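Local coordinates for protein F-93 (Sulfolobus virus 1, PDB 1TBX) that probably acts as a homodimeric winged-helix transcription factor that recognises a palindromic or nearly palindromic DNA target, at residues 14-19 with 29-34; 34-39 with 82-87. One frame throughout, in Å; residues are numbered along the deposited sequence.

Contact 1 of 2, residues 14-19 with 29-34; sequences LAYLYD and YKKVNA
Tyr-16 brings its ring up beside the helix that carries Lys-31 and Val-32, and the two residues meet it differently. Lys-31 lies at the ring edge, near the ring plane, where its CG is 4.4 Å from CD2 of Tyr-16. Val-32 reaches the root of the ring from an oblique direction: its CG2 methyl stands 3.6 Å from CB of Tyr-16 and 3.8 Å from CG of Tyr-16. The valine torsion explains which branch does the touching: CG1 is anti to the backbone N (chi1 161°), which turns CG2 anti to the carbonyl carbon and up against the tyrosine. The lysine, by contrast, starts toward segment 14-19 but sends the end of its chain away, so the aliphatic part near its root makes the contact. Tyr-16 and Val-32 are both buried, and what joins the segments is apolar packing; the two segments come nearest at these residues, with CA of Tyr-16 6.6 Å from CA of Val-32. Beyond the pair, the Tyr-16 ring also makes a cation-pi contact with Lys-81. The contact is part of the helical core of the winged-helix domain, setting helix 9-17 against helix 25-33. Elsewhere on helix 9-17, Leu-14 and Ala-15 pack on helix 71-94, while Leu-14 and Leu-17 reach both strands of the wing hairpin, 56-61 and 64-69.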
ATOM      1  N   LEU A  14      -9.795  -1.553   3.382  1.00 23.68           N
ATOM      2  CA  LEU A  14     -10.364  -2.028   2.131  1.00 24.74           C
ATOM      3  C   LEU A  14     -10.084  -3.526   1.839  1.00 27.91           C
ATOM      4  O   LEU A  14     -10.995  -4.299   1.504  1.00 26.44           O
ATOM      5  CB  LEU A  14      -9.871  -1.133   0.978  1.00 27.60           C
ATOM      6  CG  LEU A  14     -10.740  -1.211  -0.278  1.00 29.11           C
ATOM      7  CD1 LEU A  14     -12.182  -0.978   0.125  1.00 23.89           C
ATOM      8  CD2 LEU A  14     -10.267  -0.233  -1.378  1.00 23.90           C
ATOM      9  N   ALA A  15      -8.821  -3.925   1.959  1.00 26.89           N
ATOM     10  CA  ALA A  15      -8.397  -5.298   1.711  1.00 25.17           C
ATOM     11  C   ALA A  15      -9.160  -6.242   2.610  1.00 27.88           C
ATOM     12  O   ALA A  15      -9.652  -7.266   2.166  1.00 34.09           O
ATOM     13  CB  ALA A  15      -6.927  -5.435   1.986  1.00 22.52           C
ATOM     14  N   TYR A  16      -9.283  -5.885   3.882  1.00 27.22           N
ATOM     15  CA  TYR A  16      -9.918  -6.770   4.845  1.00 25.41           C
ATOM     16  C   TYR A  16     -11.411  -6.956   4.617  1.00 26.16           C
ATOM     17  O   TYR A  16     -11.992  -7.996   4.979  1.00 27.09           O
ATOM     18  CB  TYR A  16      -9.618  -6.295   6.252  1.00 26.40           C
ATOM     19  CG  TYR A  16      -8.299  -6.856   6.673  1.00 33.71           C
ATOM     20  CD1 TYR A  16      -7.083  -6.365   6.140  1.00 33.18           C
ATOM     21  CD2 TYR A  16      -8.250  -7.951   7.550  1.00 36.01           C
ATOM     22  CE1 TYR A  16      -5.850  -6.949   6.525  1.00 36.54           C
ATOM     23  CE2 TYR A  16      -7.034  -8.533   7.946  1.00 31.09           C
ATOM     24  CZ  TYR A  16      -5.850  -8.038   7.443  1.00 37.76           C
ATOM     25  OH  TYR A  16      -4.697  -8.662   7.861  1.00 36.73           O
ATOM     26  N   LEU A  17     -12.033  -5.960   4.002  1.00 24.41           N
ATOM     27  CA  LEU A  17     -13.460  -6.031   3.750  1.00 24.43           C
ATOM     28  C   LEU A  17     -13.757  -7.086   2.668  1.00 29.61           C
ATOM     29  O   LEU A  17     -14.812  -7.750   2.683  1.00 28.32           O
ATOM     30  CB  LEU A  17     -13.981  -4.663   3.329  1.00 23.46           C
ATOM     31  CG  LEU A  17     -15.474  -4.526   3.107  1.00 21.21           C
ATOM     32  CD1 LEU A  17     -16.199  -5.207   4.244  1.00 20.38           C
ATOM     33  CD2 LEU A  17     -15.825  -3.068   3.030  1.00 22.25           C
ATOM     34  N   TYR A  18     -12.818  -7.232   1.736  1.00 25.79           N
ATOM     35  CA  TYR A  18     -13.022  -8.165   0.695  1.00 27.15           C
ATOM     36  C   TYR A  18     -13.284  -9.512   1.328  1.00 29.98           C
ATOM     37  O   TYR A  18     -12.588  -9.933   2.248  1.00 37.33           O
ATOM     38  CB  TYR A  18     -11.856  -8.216  -0.288  1.00 25.28           C
ATOM     39  CG  TYR A  18     -12.201  -9.123  -1.462  1.00 24.98           C
ATOM     40  CD1 TYR A  18     -12.922  -8.632  -2.559  1.00 21.10           C
ATOM     41  CD2 TYR A  18     -11.848 -10.491  -1.459  1.00 21.87           C
ATOM     42  CE1 TYR A  18     -13.265  -9.466  -3.644  1.00 25.34           C
ATOM     43  CE2 TYR A  18     -12.161 -11.330  -2.555  1.00 23.01           C
ATOM     44  CZ  TYR A  18     -12.887 -10.818  -3.643  1.00 25.74           C
ATOM     45  OH  TYR A  18     -13.244 -11.644  -4.728  1.00 28.87           O
ATOM     46  N   ASP A  19     -14.325 -10.164   0.827  1.00 31.51           N
ATOM     47  CA  ASP A  19     -14.780 -11.405   1.385  1.00 40.95           C
ATOM     48  C   ASP A  19     -15.414 -11.326   2.781  1.00 39.22           C
ATOM     49  O   ASP A  19     -15.785 -12.384   3.341  1.00 38.27           O
ATOM     50  CB  ASP A  19     -13.591 -12.400   1.459  1.00 47.12           C
ATOM     51  CG  ASP A  19     -13.688 -13.520   0.426  1.00 52.30           C
ATOM     52  OD1 ASP A  19     -14.815 -13.800  -0.052  1.00 49.70           O
ATOM     53  OD2 ASP A  19     -12.677 -14.154   0.018  1.00 59.69           O
ATOM     54  N   TYR A  29     -13.321  -3.526  12.325  1.00 26.22           N
ATOM     55  CA  TYR A  29     -12.273  -2.948  13.091  1.00 23.82           C
ATOM     56  C   TYR A  29     -11.492  -3.965  13.937  1.00 28.48           C
ATOM     57  O   TYR A  29     -10.259  -3.933  13.924  1.00 30.90           O
ATOM     58  CB  TYR A  29     -12.802  -1.881  14.010  1.00 23.06           C
ATOM     59  CG  TYR A  29     -11.704  -1.445  14.939  1.00 21.55           C
ATOM     60  CD1 TYR A  29     -10.547  -0.846  14.442  1.00 21.83           C
ATOM     61  CD2 TYR A  29     -11.770  -1.702  16.279  1.00 18.59           C
ATOM     62  CE1 TYR A  29      -9.545  -0.456  15.274  1.00 19.43           C
ATOM     63  CE2 TYR A  29     -10.766  -1.288  17.139  1.00 16.83           C
ATOM     64  CZ  TYR A  29      -9.665  -0.678  16.621  1.00 16.80           C
ATOM     65  OH  TYR A  29      -8.650  -0.316  17.431  1.00 12.24           O
ATOM     66  N   LYS A  30     -12.180  -4.827  14.693  1.00 26.13           N
ATOM     67  CA  LYS A  30     -11.481  -5.810  15.518  1.00 24.34           C
ATOM     68  C   LYS A  30     -10.521  -6.668  14.707  1.00 26.41           C
ATOM     69  O   LYS A  30      -9.388  -6.921  15.108  1.00 33.34           O
ATOM     70  CB  LYS A  30     -12.449  -6.702  16.229  1.00 18.12           C
ATOM     71  CG  LYS A  30     -13.047  -6.047  17.414  1.00 17.78           C
ATOM     72  CD  LYS A  30     -14.308  -6.754  17.759  1.00 23.18           C
ATOM     73  CE  LYS A  30     -14.073  -7.518  19.059  1.00 35.70           C
ATOM     74  NZ  LYS A  30     -14.864  -8.783  19.154  1.00 39.65           N
ATOM     75  N   LYS A  31     -10.970  -7.080  13.549  1.00 22.98           N
ATOM     76  CA  LYS A  31     -10.235  -7.971  12.685  1.00 25.97           C
ATOM     77  C   LYS A  31      -8.957  -7.309  12.134  1.00 29.06           C
ATOM     78  O   LYS A  31      -7.871  -7.890  12.189  1.00 28.58           O
ATOM     79  CB  LYS A  31     -11.151  -8.297  11.520  1.00 27.44           C
ATOM     80  CG  LYS A  31     -10.785  -9.487  10.745  1.00 36.29           C
ATOM     81  CD  LYS A  31     -11.971  -9.904   9.882  1.00 40.66           C
ATOM     82  CE  LYS A  31     -13.005 -10.665  10.689  1.00 42.30           C
ATOM     83  NZ  LYS A  31     -12.644 -12.099  10.791  1.00 42.30           N
ATOM     84  N   VAL A  32      -9.119  -6.109  11.577  1.00 26.13           N
ATOM     85  CA  VAL A  32      -8.038  -5.322  11.025  1.00 23.50           C
ATOM     86  C   VAL A  32      -7.015  -5.139  12.136  1.00 28.20           C
ATOM     87  O   VAL A  32      -5.815  -5.462  11.993  1.00 30.50           O
ATOM     88  CB  VAL A  32      -8.555  -3.941  10.500  1.00 22.18           C
ATOM     89  CG1 VAL A  32      -7.451  -2.930  10.350  1.00 20.78           C
ATOM     90  CG2 VAL A  32      -9.256  -4.108   9.149  1.00 22.34           C
ATOM     91  N   ASN A  33      -7.501  -4.658  13.270  1.00 27.05           N
ATOM     92  CA  ASN A  33      -6.644  -4.334  14.368  1.00 24.60           C
ATOM     93  C   ASN A  33      -5.818  -5.514  14.935  1.00 24.85           C
ATOM     94  O   ASN A  33      -4.667  -5.331  15.356  1.00 26.12           O
ATOM     95  CB  ASN A  33      -7.479  -3.660  15.414  1.00 19.03           C
ATOM     96  CG  ASN A  33      -6.676  -3.297  16.589  1.00 20.82           C
ATOM     97  OD1 ASN A  33      -5.863  -2.372  16.540  1.00 24.40           O
ATOM     98  ND2 ASN A  33      -6.829  -4.068  17.653  1.00 17.06           N
ATOM     99  N   ALA A  34      -6.421  -6.704  14.922  1.00 23.06           N
ATOM    100  CA  ALA A  34      -5.782  -7.984  15.268  1.00 22.15           C
ATOM    101  C   ALA A  34      -4.537  -8.296  14.430  1.00 26.81           C
ATOM    102  O   ALA A  34      -3.752  -9.146  14.824  1.00 32.54           O
ATOM    103  CB  ALA A  34      -6.802  -9.144  15.123  1.00 14.40           C
TER

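Contact 2 of 2, residues 34-39 with 82-87; sequences AEFPMS and TAIETY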
ATOM      1  N   ALA A  34      -6.421  -6.704  14.922  1.00 23.06           N
ATOM      2  CA  ALA A  34      -5.782  -7.984  15.268  1.00 22.15           C
ATOM      3  C   ALA A  34      -4.537  -8.296  14.430  1.00 26.81           C
ATOM      4  O   ALA A  34      -3.752  -9.146  14.824  1.00 32.54           O
ATOM      5  CB  ALA A  34      -6.802  -9.144  15.123  1.00 14.40           C
ATOM      6  N   GLU A  35      -4.358  -7.624  13.290  1.00 25.30           N
ATOM      7  CA  GLU A  35      -3.240  -7.906  12.390  1.00 28.39           C
ATOM      8  C   GLU A  35      -2.387  -6.693  12.088  1.00 29.05           C
ATOM      9  O   GLU A  35      -1.194  -6.806  11.918  1.00 33.58           O
ATOM     10  CB  GLU A  35      -3.774  -8.372  11.048  1.00 29.11           C
ATOM     11  CG  GLU A  35      -4.598  -9.632  11.111  1.00 34.29           C
ATOM     12  CD  GLU A  35      -4.008 -10.752  10.296  1.00 31.97           C
ATOM     13  OE1 GLU A  35      -2.838 -10.643   9.871  1.00 50.80           O
ATOM     14  OE2 GLU A  35      -4.697 -11.759  10.098  1.00 34.62           O
ATOM     15  N   PHE A  36      -3.035  -5.548  11.956  1.00 29.17           N
ATOM     16  CA  PHE A  36      -2.400  -4.293  11.673  1.00 23.90           C
ATOM     17  C   PHE A  36      -2.906  -3.267  12.674  1.00 25.82           C
ATOM     18  O   PHE A  36      -3.781  -2.464  12.330  1.00 26.92           O
ATOM     19  CB  PHE A  36      -2.831  -3.865  10.291  1.00 24.43           C
ATOM     20  CG  PHE A  36      -2.173  -4.626   9.222  1.00 28.56           C
ATOM     21  CD1 PHE A  36      -2.846  -5.656   8.581  1.00 26.12           C
ATOM     22  CD2 PHE A  36      -0.853  -4.335   8.855  1.00 24.28           C
ATOM     23  CE1 PHE A  36      -2.229  -6.375   7.589  1.00 23.02           C
ATOM     24  CE2 PHE A  36      -0.229  -5.053   7.875  1.00 23.16           C
ATOM     25  CZ  PHE A  36      -0.920  -6.085   7.226  1.00 23.67           C
ATOM     26  N   PRO A  37      -2.387  -3.268  13.903  1.00 27.30           N
ATOM     27  CA  PRO A  37      -2.949  -2.402  14.983  1.00 29.18           C
ATOM     28  C   PRO A  37      -3.166  -0.944  14.549  1.00 29.31           C
ATOM     29  O   PRO A  37      -2.262  -0.300  14.010  1.00 32.21           O
ATOM     30  CB  PRO A  37      -1.884  -2.440  16.068  1.00 20.15           C
ATOM     31  CG  PRO A  37      -1.208  -3.763  15.839  1.00 26.47           C
ATOM     32  CD  PRO A  37      -1.216  -4.038  14.351  1.00 20.30           C
HETATM   33  N   MSE A  38      -4.382  -0.449  14.707  1.00 29.51           N
HETATM   34  CA  MSE A  38      -4.602   0.966  14.534  1.00 26.53           C
HETATM   35  C   MSE A  38      -5.622   1.424  15.551  1.00 27.68           C
HETATM   36  O   MSE A  38      -6.258   0.605  16.245  1.00 27.23           O
HETATM   37  CB  MSE A  38      -5.001   1.298  13.106  1.00 21.05           C
HETATM   38  CG  MSE A  38      -6.463   1.246  12.822  1.00 32.83           C
HETATM   39 SE   MSE A  38      -6.834   0.692  10.979  1.00 41.69          SE
HETATM   40  CE  MSE A  38      -7.580   2.224  10.154  1.00 47.90           C
ATOM     41  N   SER A  39      -5.763   2.734  15.692  1.00 26.48           N
ATOM     42  CA  SER A  39      -6.748   3.205  16.643  1.00 18.45           C
ATOM     43  C   SER A  39      -8.099   3.227  15.939  1.00 23.72           C
ATOM     44  O   SER A  39      -8.180   3.088  14.676  1.00 23.14           O
ATOM     45  CB  SER A  39      -6.363   4.566  17.149  1.00 12.70           C
ATOM     46  OG  SER A  39      -6.483   5.564  16.158  1.00 13.48           O
ATOM     47  N   THR A  82      -3.759  -8.899  -2.197  1.00 25.80           N
ATOM     48  CA  THR A  82      -2.645  -9.675  -2.728  1.00 26.33           C
ATOM     49  C   THR A  82      -1.301  -9.028  -2.299  1.00 27.50           C
ATOM     50  O   THR A  82      -0.418  -9.703  -1.797  1.00 27.84           O
ATOM     51  CB  THR A  82      -2.853  -9.931  -4.332  1.00 25.68           C
ATOM     52  OG1 THR A  82      -1.684 -10.458  -4.955  1.00 33.43           O
ATOM     53  CG2 THR A  82      -2.981  -8.706  -5.130  1.00 25.33           C
ATOM     54  N   ALA A  83      -1.204  -7.708  -2.453  1.00 24.30           N
ATOM     55  CA  ALA A  83      -0.125  -6.902  -1.914  1.00 22.83           C
ATOM     56  C   ALA A  83       0.104  -7.047  -0.375  1.00 23.23           C
ATOM     57  O   ALA A  83       1.206  -7.442   0.045  1.00 23.15           O
ATOM     58  CB  ALA A  83      -0.317  -5.459  -2.317  1.00 17.13           C
ATOM     59  N   ILE A  84      -0.912  -6.761   0.453  1.00 21.18           N
ATOM     60  CA  ILE A  84      -0.804  -6.931   1.922  1.00 22.97           C
ATOM     61  C   ILE A  84      -0.479  -8.366   2.330  1.00 25.84           C
ATOM     62  O   ILE A  84       0.362  -8.623   3.212  1.00 27.36           O
ATOM     63  CB  ILE A  84      -2.094  -6.489   2.617  1.00 28.63           C
ATOM     64  CG1 ILE A  84      -2.255  -4.970   2.499  1.00 29.18           C
ATOM     65  CG2 ILE A  84      -2.110  -6.948   4.087  1.00 23.02           C
ATOM     66  CD1 ILE A  84      -3.652  -4.529   2.329  1.00 32.75           C
ATOM     67  N   GLU A  85      -1.135  -9.304   1.673  1.00 23.45           N
ATOM     68  CA  GLU A  85      -0.883 -10.693   1.941  1.00 23.55           C
ATOM     69  C   GLU A  85       0.557 -11.101   1.654  1.00 24.58           C
ATOM     70  O   GLU A  85       1.142 -11.895   2.407  1.00 23.57           O
ATOM     71  CB  GLU A  85      -1.855 -11.522   1.147  1.00 17.61           C
ATOM     72  CG  GLU A  85      -2.096 -12.846   1.794  1.00 29.68           C
ATOM     73  CD  GLU A  85      -2.976 -12.736   3.044  1.00 40.90           C
ATOM     74  OE1 GLU A  85      -3.752 -11.718   3.162  1.00 37.81           O
ATOM     75  OE2 GLU A  85      -2.880 -13.690   3.894  1.00 42.88           O
ATOM     76  N   THR A  86       1.110 -10.562   0.556  1.00 21.45           N
ATOM     77  CA  THR A  86       2.448 -10.881   0.139  1.00 20.36           C
ATOM     78  C   THR A  86       3.351 -10.239   1.167  1.00 20.56           C
ATOM     79  O   THR A  86       4.318 -10.840   1.611  1.00 20.72           O
ATOM     80  CB  THR A  86       2.714 -10.294  -1.273  1.00 25.13           C
ATOM     81  OG1 THR A  86       1.825 -10.901  -2.219  1.00 24.61           O
ATOM     82  CG2 THR A  86       4.144 -10.646  -1.787  1.00 15.05           C
ATOM     83  N   TYR A  87       3.011  -9.010   1.546  1.00 19.57           N
ATOM     84  CA  TYR A  87       3.711  -8.327   2.635  1.00 23.58           C
ATOM     85  C   TYR A  87       3.801  -9.162   3.909  1.00 25.58           C
ATOM     86  O   TYR A  87       4.919  -9.400   4.389  1.00 21.65           O
ATOM     87  CB  TYR A  87       3.043  -7.019   3.017  1.00 25.03           C
ATOM     88  CG  TYR A  87       3.856  -6.221   4.013  1.00 28.57           C
ATOM     89  CD1 TYR A  87       5.238  -6.108   3.864  1.00 30.69           C
ATOM     90  CD2 TYR A  87       3.252  -5.586   5.104  1.00 25.78           C
ATOM     91  CE1 TYR A  87       6.002  -5.391   4.756  1.00 30.12           C
ATOM     92  CE2 TYR A  87       4.017  -4.863   6.007  1.00 28.33           C
ATOM     93  CZ  TYR A  87       5.390  -4.770   5.829  1.00 30.31           C
ATOM     94  OH  TYR A  87       6.172  -4.030   6.687  1.00 31.18           O
TER
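Phe-36 points from the turn of the helix-turn-helix, the DNA-binding unit of a winged-helix domain, to Ile-84 and Tyr-87 on the long C-terminal helix 71-94. Going along that helix, Thr-82 comes first, and its carbonyl O takes two bonds from Thr-86: the backbone N at 2.9 Å and the hydroxyl OG1 at 2.6 Å, arriving from opposite faces of the carbonyl plane. Ala-83 and Thr-86 pack on Ser-79 of the second subunit, which places this stretch of helix at the dimer interface. Ile-84 carries the main contact. With CG1 beside the backbone N (chi1 -69°), its CG2 methyl falls anti to that nitrogen and approaches the far end of the phenylalanine ring obliquely, 3.5 Å from CZ of Phe-36 and 3.6 Å from CE1 of Phe-36. Glu-85 begins by heading away from the turn, yet its carboxylate swings back, with OE2 still 6.7 Å from OE1 of Glu-35. Lys-88, salt-bridged to Glu-85 and packed on Glu-35, would probably soften any repulsion between the two carboxylates. Tyr-87 ends the walk. Its hydroxyl is hydrogen-bonded to Lys-91, and its ring meets Phe-6 edge-to-face and Phe-76 of the second subunit at a shallow angle of about 15° between planes. Against the turn it presents an edge: CD2 of Tyr-87 lies near the plane of the phenylalanine ring and 4.5 Å from CE2 of Phe-36, so the two rings meet edge to edge.

From the N terminus, helix 9-17 comes first, and contact 1 closes a short loop when helix 25-33 folds back beside it. Contact 2 opens where that one ends, sharing Ala-34, and closes far later, after helix 40-52 and the two-stranded wing, when helix 71-94 passes the turn. The two are therefore in series, neither nested nor crossed, with centres about 8 Å apart. They touch directly: the Tyr-16 hydroxyl packs on Glu-35 and Phe-36, while Tyr-29 OH and Asn-33 OD1 probably hydrogen-bond with the backbone O and N of Met-38 respectively. Together they tie the helix-turn-helix to both the first helix and the last one, which also touches the second subunit.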